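Local coordinates for protein PTS-dependent dihydroxyacetone kinase, ADP-binding subunit dhaL (Lactococcus lactis subsp. lactis, PDB 3CR3) that binds ADP and magnesium, has that ADP converted to ATP by phosphoryl transfer from DhaM, and passes the group to dihydroxyacetone bound to DhaK, at residues A[55-60]-A[64-69]; A[117-120]-A[125-128]; A[129-134]-A[143-148]. All coordinates share one frame; numbering follows the deposited sequence.

Contact 1: residues A[55-60]-A[64-69]; sequences SNFGNV and FKKVAM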
loop_
_atom_site.group_PDB
_atom_site.type_symbol
_atom_site.label_atom_id
_atom_site.label_comp_id
_atom_site.label_asym_id
_atom_site.label_seq_id
_atom_site.Cartn_x
_atom_site.Cartn_y
_atom_site.Cartn_z
ATOM N N SER A 55 -37.164 8.368 -18.119
ATOM C CA SER A 55 -37.363 7.156 -18.900
ATOM C C SER A 55 -38.831 6.729 -18.932
ATOM O O SER A 55 -39.633 7.127 -18.078
ATOM C CB SER A 55 -36.439 6.023 -18.416
ATOM O OG SER A 55 -36.502 5.849 -17.013
ATOM N N ASN A 56 -39.173 5.938 -19.944
ATOM C CA ASN A 56 -40.507 5.372 -20.091
ATOM C C ASN A 56 -40.386 3.858 -20.198
ATOM O O ASN A 56 -39.837 3.339 -21.177
ATOM C CB ASN A 56 -41.204 5.944 -21.330
ATOM C CG ASN A 56 -42.698 5.684 -21.326
ATOM O OD1 ASN A 56 -43.475 6.450 -20.741
ATOM N ND2 ASN A 56 -43.115 4.599 -21.986
ATOM N N PHE A 57 -40.897 3.156 -19.189
ATOM C CA PHE A 57 -40.619 1.723 -19.026
ATOM C C PHE A 57 -41.665 0.803 -19.634
ATOM O O PHE A 57 -42.866 0.989 -19.443
ATOM C CB PHE A 57 -40.427 1.375 -17.548
ATOM C CG PHE A 57 -39.240 2.033 -16.921
ATOM C CD1 PHE A 57 -37.950 1.693 -17.318
ATOM C CD2 PHE A 57 -39.410 2.986 -15.921
ATOM C CE1 PHE A 57 -36.838 2.302 -16.733
ATOM C CE2 PHE A 57 -38.314 3.599 -15.326
ATOM C CZ PHE A 57 -37.025 3.257 -15.731
ATOM N N GLY A 58 -41.186 -0.195 -20.363
ATOM C CA GLY A 58 -42.045 -1.223 -20.939
ATOM C C GLY A 58 -42.387 -2.297 -19.925
ATOM O O GLY A 58 -43.448 -2.920 -20.005
ATOM N N ASN A 59 -41.489 -2.517 -18.966
ATOM C CA ASN A 59 -41.713 -3.519 -17.931
ATOM C C ASN A 59 -40.895 -3.275 -16.653
ATOM O O ASN A 59 -40.105 -2.324 -16.584
ATOM C CB ASN A 59 -41.492 -4.936 -18.491
ATOM C CG ASN A 59 -40.079 -5.162 -18.983
ATOM O OD1 ASN A 59 -39.126 -4.910 -18.263
ATOM N ND2 ASN A 59 -39.940 -5.668 -20.214
ATOM N N VAL A 60 -41.106 -4.137 -15.658
ATOM C CA VAL A 60 -40.447 -4.040 -14.361
ATOM C C VAL A 60 -38.954 -4.364 -14.480
ATOM O O VAL A 60 -38.134 -3.683 -13.870
ATOM C CB VAL A 60 -41.165 -4.939 -13.292
ATOM C CG1 VAL A 60 -40.445 -4.913 -11.951
ATOM C CG2 VAL A 60 -42.585 -4.487 -13.106
ATOM N N PHE A 64 -35.654 -2.179 -12.841
ATOM C CA PHE A 64 -34.568 -2.738 -12.046
ATOM C C PHE A 64 -33.200 -2.545 -12.723
ATOM O O PHE A 64 -32.217 -2.224 -12.054
ATOM C CB PHE A 64 -34.825 -4.219 -11.741
ATOM C CG PHE A 64 -36.015 -4.479 -10.814
ATOM C CD1 PHE A 64 -36.477 -3.501 -9.930
ATOM C CD2 PHE A 64 -36.632 -5.725 -10.801
ATOM C CE1 PHE A 64 -37.546 -3.749 -9.083
ATOM C CE2 PHE A 64 -37.699 -5.983 -9.958
ATOM C CZ PHE A 64 -38.156 -4.993 -9.088
ATOM N N LYS A 65 -33.143 -2.731 -14.044
ATOM C CA LYS A 65 -31.903 -2.520 -14.794
ATOM C C LYS A 65 -31.414 -1.077 -14.672
ATOM O O LYS A 65 -30.216 -0.838 -14.521
ATOM C CB LYS A 65 -32.066 -2.915 -16.272
ATOM C CG LYS A 65 -30.765 -2.781 -17.083
ATOM C CD LYS A 65 -30.741 -3.661 -18.352
ATOM C CE LYS A 65 -29.423 -3.452 -19.141
ATOM N NZ LYS A 65 -28.201 -3.589 -18.275
ATOM N N LYS A 66 -32.352 -0.130 -14.729
ATOM C CA LYS A 66 -32.058 1.300 -14.604
ATOM C C LYS A 66 -31.576 1.644 -13.191
ATOM O O LYS A 66 -30.672 2.478 -13.007
ATOM C CB LYS A 66 -33.296 2.132 -14.970
ATOM C CG LYS A 66 -33.106 3.661 -14.926
ATOM C CD LYS A 66 -31.956 4.137 -15.817
ATOM C CE LYS A 66 -32.378 4.313 -17.281
ATOM N NZ LYS A 66 -31.158 4.506 -18.137
ATOM N N VAL A 67 -32.180 0.992 -12.201
ATOM C CA VAL A 67 -31.770 1.151 -10.804
ATOM C C VAL A 67 -30.339 0.632 -10.648
ATOM O O VAL A 67 -29.473 1.331 -10.129
ATOM C CB VAL A 67 -32.741 0.432 -9.829
ATOM C CG1 VAL A 67 -32.206 0.466 -8.375
ATOM C CG2 VAL A 67 -34.115 1.057 -9.903
ATOM N N ALA A 68 -30.094 -0.577 -11.133
ATOM C CA ALA A 68 -28.774 -1.190 -11.035
ATOM C C ALA A 68 -27.651 -0.295 -11.605
ATOM O O ALA A 68 -26.649 -0.057 -10.937
ATOM C CB ALA A 68 -28.784 -2.547 -11.701
HETATM N N MSE A 69 -27.839 0.222 -12.821
HETATM C CA MSE A 69 -26.815 1.042 -13.478
HETATM C C MSE A 69 -26.603 2.399 -12.811
HETATM O O MSE A 69 -25.471 2.865 -12.718
HETATM C CB MSE A 69 -27.116 1.231 -14.975
HETATM C CG MSE A 69 -27.286 -0.074 -15.753
HETATM SE SE MSE A 69 -25.776 -1.324 -15.575
HETATM C CE MSE A 69 -26.315 -2.456 -14.087
#

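Contact 2: residues A[117-120]-A[125-128]; sequences AQVG and VDIW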
loop_
_atom_site.group_PDB
_atom_site.type_symbol
_atom_site.label_atom_id
_atom_site.label_comp_id
_atom_site.label_asym_id
_atom_site.label_seq_id
_atom_site.Cartn_x
_atom_site.Cartn_y
_atom_site.Cartn_z
ATOM N N ALA A 117 -20.257 -12.682 1.263
ATOM C CA ALA A 117 -20.625 -12.721 2.670
ATOM C C ALA A 117 -21.576 -13.879 2.951
ATOM O O ALA A 117 -22.482 -14.165 2.167
ATOM C CB ALA A 117 -21.251 -11.382 3.121
ATOM N N GLN A 118 -21.334 -14.555 4.064
ATOM C CA GLN A 118 -22.243 -15.562 4.572
ATOM C C GLN A 118 -23.225 -14.879 5.510
ATOM O O GLN A 118 -22.974 -13.774 5.982
ATOM C CB GLN A 118 -21.470 -16.641 5.323
ATOM C CG GLN A 118 -20.613 -17.527 4.433
ATOM C CD GLN A 118 -19.623 -18.348 5.236
ATOM O OE1 GLN A 118 -18.417 -18.113 5.177
ATOM N NE2 GLN A 118 -20.127 -19.301 6.005
ATOM N N VAL A 119 -24.352 -15.525 5.773
ATOM C CA VAL A 119 -25.285 -15.023 6.767
ATOM C C VAL A 119 -24.603 -15.018 8.143
ATOM O O VAL A 119 -23.905 -15.977 8.503
ATOM C CB VAL A 119 -26.589 -15.857 6.793
ATOM C CG1 VAL A 119 -27.596 -15.279 7.792
ATOM C CG2 VAL A 119 -27.200 -15.922 5.397
ATOM N N GLY A 120 -24.794 -13.930 8.888
ATOM C CA GLY A 120 -24.208 -13.775 10.230
ATOM C C GLY A 120 -22.924 -12.989 10.264
ATOM O O GLY A 120 -22.302 -12.836 11.321
ATOM N N VAL A 125 -26.605 -8.770 3.800
ATOM C CA VAL A 125 -26.903 -10.190 3.545
ATOM C C VAL A 125 -27.788 -10.791 4.655
ATOM O O VAL A 125 -28.690 -11.589 4.389
ATOM C CB VAL A 125 -25.582 -11.011 3.383
ATOM C CG1 VAL A 125 -25.828 -12.512 3.479
ATOM C CG2 VAL A 125 -24.898 -10.680 2.052
ATOM N N ASP A 126 -27.552 -10.363 5.889
ATOM C CA ASP A 126 -28.287 -10.900 7.043
ATOM C C ASP A 126 -29.774 -10.583 6.964
ATOM O O ASP A 126 -30.608 -11.430 7.254
ATOM C CB ASP A 126 -27.705 -10.356 8.342
ATOM C CG ASP A 126 -26.230 -10.612 8.465
ATOM O OD1 ASP A 126 -25.723 -11.549 7.807
ATOM O OD2 ASP A 126 -25.569 -9.869 9.213
ATOM N N ILE A 127 -30.108 -9.364 6.543
ATOM C CA ILE A 127 -31.498 -8.983 6.487
ATOM C C ILE A 127 -32.158 -9.464 5.188
ATOM O O ILE A 127 -33.342 -9.827 5.201
ATOM C CB ILE A 127 -31.719 -7.460 6.798
ATOM C CG1 ILE A 127 -33.204 -7.156 7.057
ATOM C CG2 ILE A 127 -31.151 -6.592 5.700
ATOM C CD1 ILE A 127 -33.456 -5.894 7.899
ATOM N N TRP A 128 -31.399 -9.495 4.086
ATOM C CA TRP A 128 -31.917 -10.033 2.827
ATOM C C TRP A 128 -32.343 -11.482 3.050
ATOM O O TRP A 128 -33.435 -11.882 2.643
ATOM C CB TRP A 128 -30.888 -9.913 1.681
ATOM C CG TRP A 128 -30.875 -8.553 1.018
ATOM C CD1 TRP A 128 -30.317 -7.394 1.507
ATOM C CD2 TRP A 128 -31.434 -8.216 -0.259
ATOM N NE1 TRP A 128 -30.526 -6.348 0.616
ATOM C CE2 TRP A 128 -31.210 -6.829 -0.470
ATOM C CE3 TRP A 128 -32.125 -8.939 -1.234
ATOM C CZ2 TRP A 128 -31.631 -6.170 -1.632
ATOM C CZ3 TRP A 128 -32.565 -8.276 -2.368
ATOM C CH2 TRP A 128 -32.309 -6.907 -2.557
HETATM O O HOH W 1 -23.625 -11.004 6.416
#

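Contact 3: residues A[129-134]-A[143-148]; sequences SAFLND and DNLEKV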
loop_
_atom_site.group_PDB
_atom_site.type_symbol
_atom_site.label_atom_id
_atom_site.label_comp_id
_atom_site.label_asym_id
_atom_site.label_seq_id
_atom_site.Cartn_x
_atom_site.Cartn_y
_atom_site.Cartn_z
ATOM N N SER A 129 -31.495 -12.241 3.745
ATOM C CA SER A 129 -31.771 -13.650 4.060
ATOM C C SER A 129 -32.942 -13.812 5.012
ATOM O O SER A 129 -33.835 -14.632 4.767
ATOM C CB SER A 129 -30.540 -14.322 4.660
ATOM O OG SER A 129 -30.809 -15.688 4.946
ATOM N N ALA A 130 -32.934 -13.044 6.104
ATOM C CA ALA A 130 -34.025 -13.099 7.094
ATOM C C ALA A 130 -35.369 -12.715 6.472
ATOM O O ALA A 130 -36.405 -13.322 6.764
ATOM C CB ALA A 130 -33.701 -12.202 8.317
ATOM N N PHE A 131 -35.347 -11.712 5.595
ATOM C CA PHE A 131 -36.574 -11.240 4.949
ATOM C C PHE A 131 -37.147 -12.275 3.982
ATOM O O PHE A 131 -38.364 -12.530 3.983
ATOM C CB PHE A 131 -36.303 -9.906 4.241
ATOM C CG PHE A 131 -37.482 -9.344 3.511
ATOM C CD1 PHE A 131 -38.650 -8.981 4.201
ATOM C CD2 PHE A 131 -37.414 -9.114 2.138
ATOM C CE1 PHE A 131 -39.744 -8.431 3.526
ATOM C CE2 PHE A 131 -38.496 -8.551 1.449
ATOM C CZ PHE A 131 -39.662 -8.207 2.139
ATOM N N LEU A 132 -36.282 -12.877 3.165
ATOM C CA LEU A 132 -36.692 -13.976 2.265
ATOM C C LEU A 132 -37.267 -15.159 3.035
ATOM O O LEU A 132 -38.314 -15.699 2.677
ATOM C CB LEU A 132 -35.519 -14.453 1.399
ATOM C CG LEU A 132 -35.732 -15.681 0.504
ATOM C CD1 LEU A 132 -36.740 -15.373 -0.617
ATOM C CD2 LEU A 132 -34.413 -16.143 -0.063
ATOM N N ASN A 133 -36.565 -15.570 4.085
ATOM C CA ASN A 133 -37.041 -16.666 4.929
ATOM C C ASN A 133 -38.464 -16.367 5.421
ATOM O O ASN A 133 -39.341 -17.219 5.342
ATOM C CB ASN A 133 -36.073 -16.927 6.094
ATOM C CG ASN A 133 -34.824 -17.725 5.667
ATOM O OD1 ASN A 133 -34.869 -18.528 4.730
ATOM N ND2 ASN A 133 -33.715 -17.518 6.376
ATOM N N ASP A 134 -38.682 -15.131 5.873
ATOM C CA ASP A 134 -39.998 -14.673 6.347
ATOM C C ASP A 134 -41.072 -14.741 5.254
ATOM O O ASP A 134 -42.181 -15.221 5.495
ATOM C CB ASP A 134 -39.906 -13.252 6.928
ATOM C CG ASP A 134 -39.362 -13.231 8.356
ATOM O OD1 ASP A 134 -39.257 -14.317 8.974
ATOM O OD2 ASP A 134 -39.048 -12.127 8.860
ATOM N N ASP A 143 -41.882 -5.215 11.970
ATOM C CA ASP A 143 -41.381 -5.636 13.279
ATOM C C ASP A 143 -40.212 -6.613 13.125
ATOM O O ASP A 143 -39.190 -6.458 13.782
ATOM C CB ASP A 143 -42.494 -6.299 14.116
ATOM C CG ASP A 143 -43.330 -5.301 14.913
ATOM O OD1 ASP A 143 -43.037 -4.085 14.882
ATOM O OD2 ASP A 143 -44.296 -5.750 15.586
ATOM N N ASN A 144 -40.384 -7.632 12.282
ATOM C CA ASN A 144 -39.329 -8.623 12.048
ATOM C C ASN A 144 -38.096 -8.027 11.388
ATOM O O ASN A 144 -36.977 -8.413 11.707
ATOM C CB ASN A 144 -39.860 -9.836 11.272
ATOM C CG ASN A 144 -40.742 -10.743 12.130
ATOM O OD1 ASN A 144 -41.003 -10.451 13.301
ATOM N ND2 ASN A 144 -41.215 -11.844 11.546
ATOM N N LEU A 145 -38.300 -7.067 10.491
ATOM C CA LEU A 145 -37.186 -6.308 9.908
ATOM C C LEU A 145 -36.368 -5.555 10.976
ATOM O O LEU A 145 -35.134 -5.686 11.039
ATOM C CB LEU A 145 -37.689 -5.342 8.821
ATOM C CG LEU A 145 -38.137 -6.016 7.512
ATOM C CD1 LEU A 145 -38.785 -5.000 6.568
ATOM C CD2 LEU A 145 -36.957 -6.705 6.825
ATOM N N GLU A 146 -37.067 -4.784 11.816
ATOM C CA GLU A 146 -36.421 -4.029 12.885
ATOM C C GLU A 146 -35.655 -4.942 13.855
ATOM O O GLU A 146 -34.582 -4.582 14.330
ATOM C CB GLU A 146 -37.441 -3.145 13.611
ATOM C CG GLU A 146 -36.877 -2.313 14.771
ATOM C CD GLU A 146 -35.742 -1.377 14.348
ATOM O OE1 GLU A 146 -35.601 -1.088 13.128
ATOM O OE2 GLU A 146 -34.997 -0.927 15.242
ATOM N N LYS A 147 -36.204 -6.125 14.121
ATOM C CA LYS A 147 -35.522 -7.136 14.932
ATOM C C LYS A 147 -34.132 -7.476 14.367
ATOM O O LYS A 147 -33.158 -7.515 15.110
ATOM C CB LYS A 147 -36.405 -8.396 15.057
ATOM C CG LYS A 147 -35.809 -9.538 15.860
ATOM C CD LYS A 147 -36.768 -10.751 15.980
ATOM C CE LYS A 147 -36.667 -11.716 14.776
ATOM N NZ LYS A 147 -37.922 -12.541 14.575
ATOM N N VAL A 148 -34.051 -7.731 13.061
ATOM C CA VAL A 148 -32.771 -8.047 12.406
ATOM C C VAL A 148 -31.774 -6.883 12.464
ATOM O O VAL A 148 -30.576 -7.094 12.679
ATOM C CB VAL A 148 -32.973 -8.518 10.941
ATOM C CG1 VAL A 148 -31.614 -8.868 10.273
ATOM C CG2 VAL A 148 -33.902 -9.721 10.904
#

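Contact 1: residues A[55-60]-A[64-69]
Val-60 and Phe-64 make the tight half of this contact, one turn apart at the start of helix 60-74. The amide N of Phe-64 donates to the carbonyl O of Val-60 at 3.1 Å, with an N-H...O angle of 169°, the i to i+4 bond of an alpha helix in its first turn. The two side chains run side by side in the same direction. Val-60 has CG1 anti to the backbone N (chi1 177°), which lays that methyl over one face of the Phe-64 ring, 3.9 Å from the centroid and 27° off the normal. It is a CH-pi contact displaced toward the rim: CG1 is nearest to CE2 of Phe-64, at 3.6 Å, and almost as near to CZ. Both residues are buried.

The other half is looser and more open to solvent. CE1 of Phe-57 stands 4.0 Å from CB of Lys-66, and the ring and the lysine chain cross at about a right angle, so the aliphatic root of the lysine does the touching. Bends at chi2 and chi3 then carry the chain of Lys-66 toward Ser-55, whose OG lies 4.4 Å from CE of the lysine. That is a distant approach to a carbon; the serine hydroxyl instead bonds to the carbonyl O of Ala-51 in the preceding helix.

Residues 55-59 connect helix 37-54 to helix 60-74, with Asn-59 as N-cap, its OD1 accepting from Glu-62 N. Around them, helix 37-54 meets Phe-57 and Lys-66 through Leu-52, helix 4-20 packs on Val-60 and Phe-64 through Thr-7, and helix 79-94 reaches Phe-64 through Ser-91.

Contact 2: residues A[117-120]-A[125-128]
Gly-120 and Asp-126 join the loop that follows helix 100-115 to the first turn of helix 125-136, in the all-helical barrel of the DhaL (DAK2) family, which holds the nucleotide at one end. The direct polar link is one hydrogen bond: Gly-120 N donates to Asp-126 OD1 at 2.8 Å, with an N-H...O angle of 157°. The donor comes from above the carboxylate, 51° out of its plane. Asp-126 has CG anti to its carbonyl carbon (chi1 -55°), which brings OD1 to the loop, while OD2 takes a weak bond from Thr-123 N. Gly-120 has a positive phi, a backbone shape that leaves no room for a CB beside the carbonyl O of Val-119 and so favours glycine.

Solvent supplies a second link: one water donates both to Asp-126 OD1, at 2.6 Å, and to the carbonyl O of Gln-118, at 2.9 Å. An alanine here in place of Asp-126 removes the carboxylate, and the Gly-120 amide and the bridging water would probably be left without their mate, the loop less firmly tied to the helix.

The apolar part is carried by the two methyls of Val-125. Ala-117 also touches the bound ADP, so Val-125 packs on a residue that itself meets the nucleotide. Met-124, just ahead of the valine, is an ADP-binding residue. Val-125 also touches Ile-111 and Gln-112 of helix 100-115. Across the contact its CG2 meets Ala-117 CB at 3.9 Å, and its CG1 faces Val-119 CG2 at 4.1 Å, the two valines crossing obliquely.

Contact 3: residues A[129-134]-A[143-148]
Segments 129-134 and 143-148, on helices 125-136 and 142-151, run nearly antiparallel, their N-to-C directions 152° apart and their axes 10.2 Å apart at closest approach, a separation bridged by side chains. The register pairs Phe-131 with Leu-145 and Ala-130 with Val-148, the CA atoms of Phe-131 and Leu-145 being 7.0 Å apart.

At one end, CB of Ala-130 meets CG2 of Val-148 at 3.6 Å. In the middle, CD2 of Leu-145 reaches CD1 of Phe-131 at 3.9 Å, the two side chains running at a slant to each other. Leu-145 has CG anti to the carbonyl carbon (chi1 -72°), which brings the CD2 methyl obliquely against CD1 of the ring.

The polar end is slacker. Asn-144 ND2 gives a weak hydrogen bond to Asp-134 OD2, 3.5 Å long and bent to 145°, with the amide and carboxylate planes clearly turned from each other; the same oxygen of Asp-134 lies 3.4 Å from CB of Asn-144. Lys-147 has the opposite charge nearby but makes no contact with Asp-134.

The pair forms a helical hairpin joined by a short loop. Helix 175-191 covers its buried face, where Phe-184 stacks on Phe-131 and touches Leu-145, while helix 100-115 touches Phe-131 through Ile-104.

In the fold
The three contacts follow one another along the chain without interleaving, all within the DAK2 range. Contact 1, around the start of helix 60-74, lies across the chain's centre from the other two: its centre is 26 Å from that of contact 2 and 27 Å from that of contact 3, and it touches neither. Contacts 2 and 3 are only 11 Å apart between centres and share helix 125-136. They meet where Ile-127 packs on Leu-145 and Val-148, and where Val-119 touches Ser-129. One helix thus joins the loop beside ADP to the hairpin with helix 142-151, while contact 1 lies away from the nucleotide and magnesium sites.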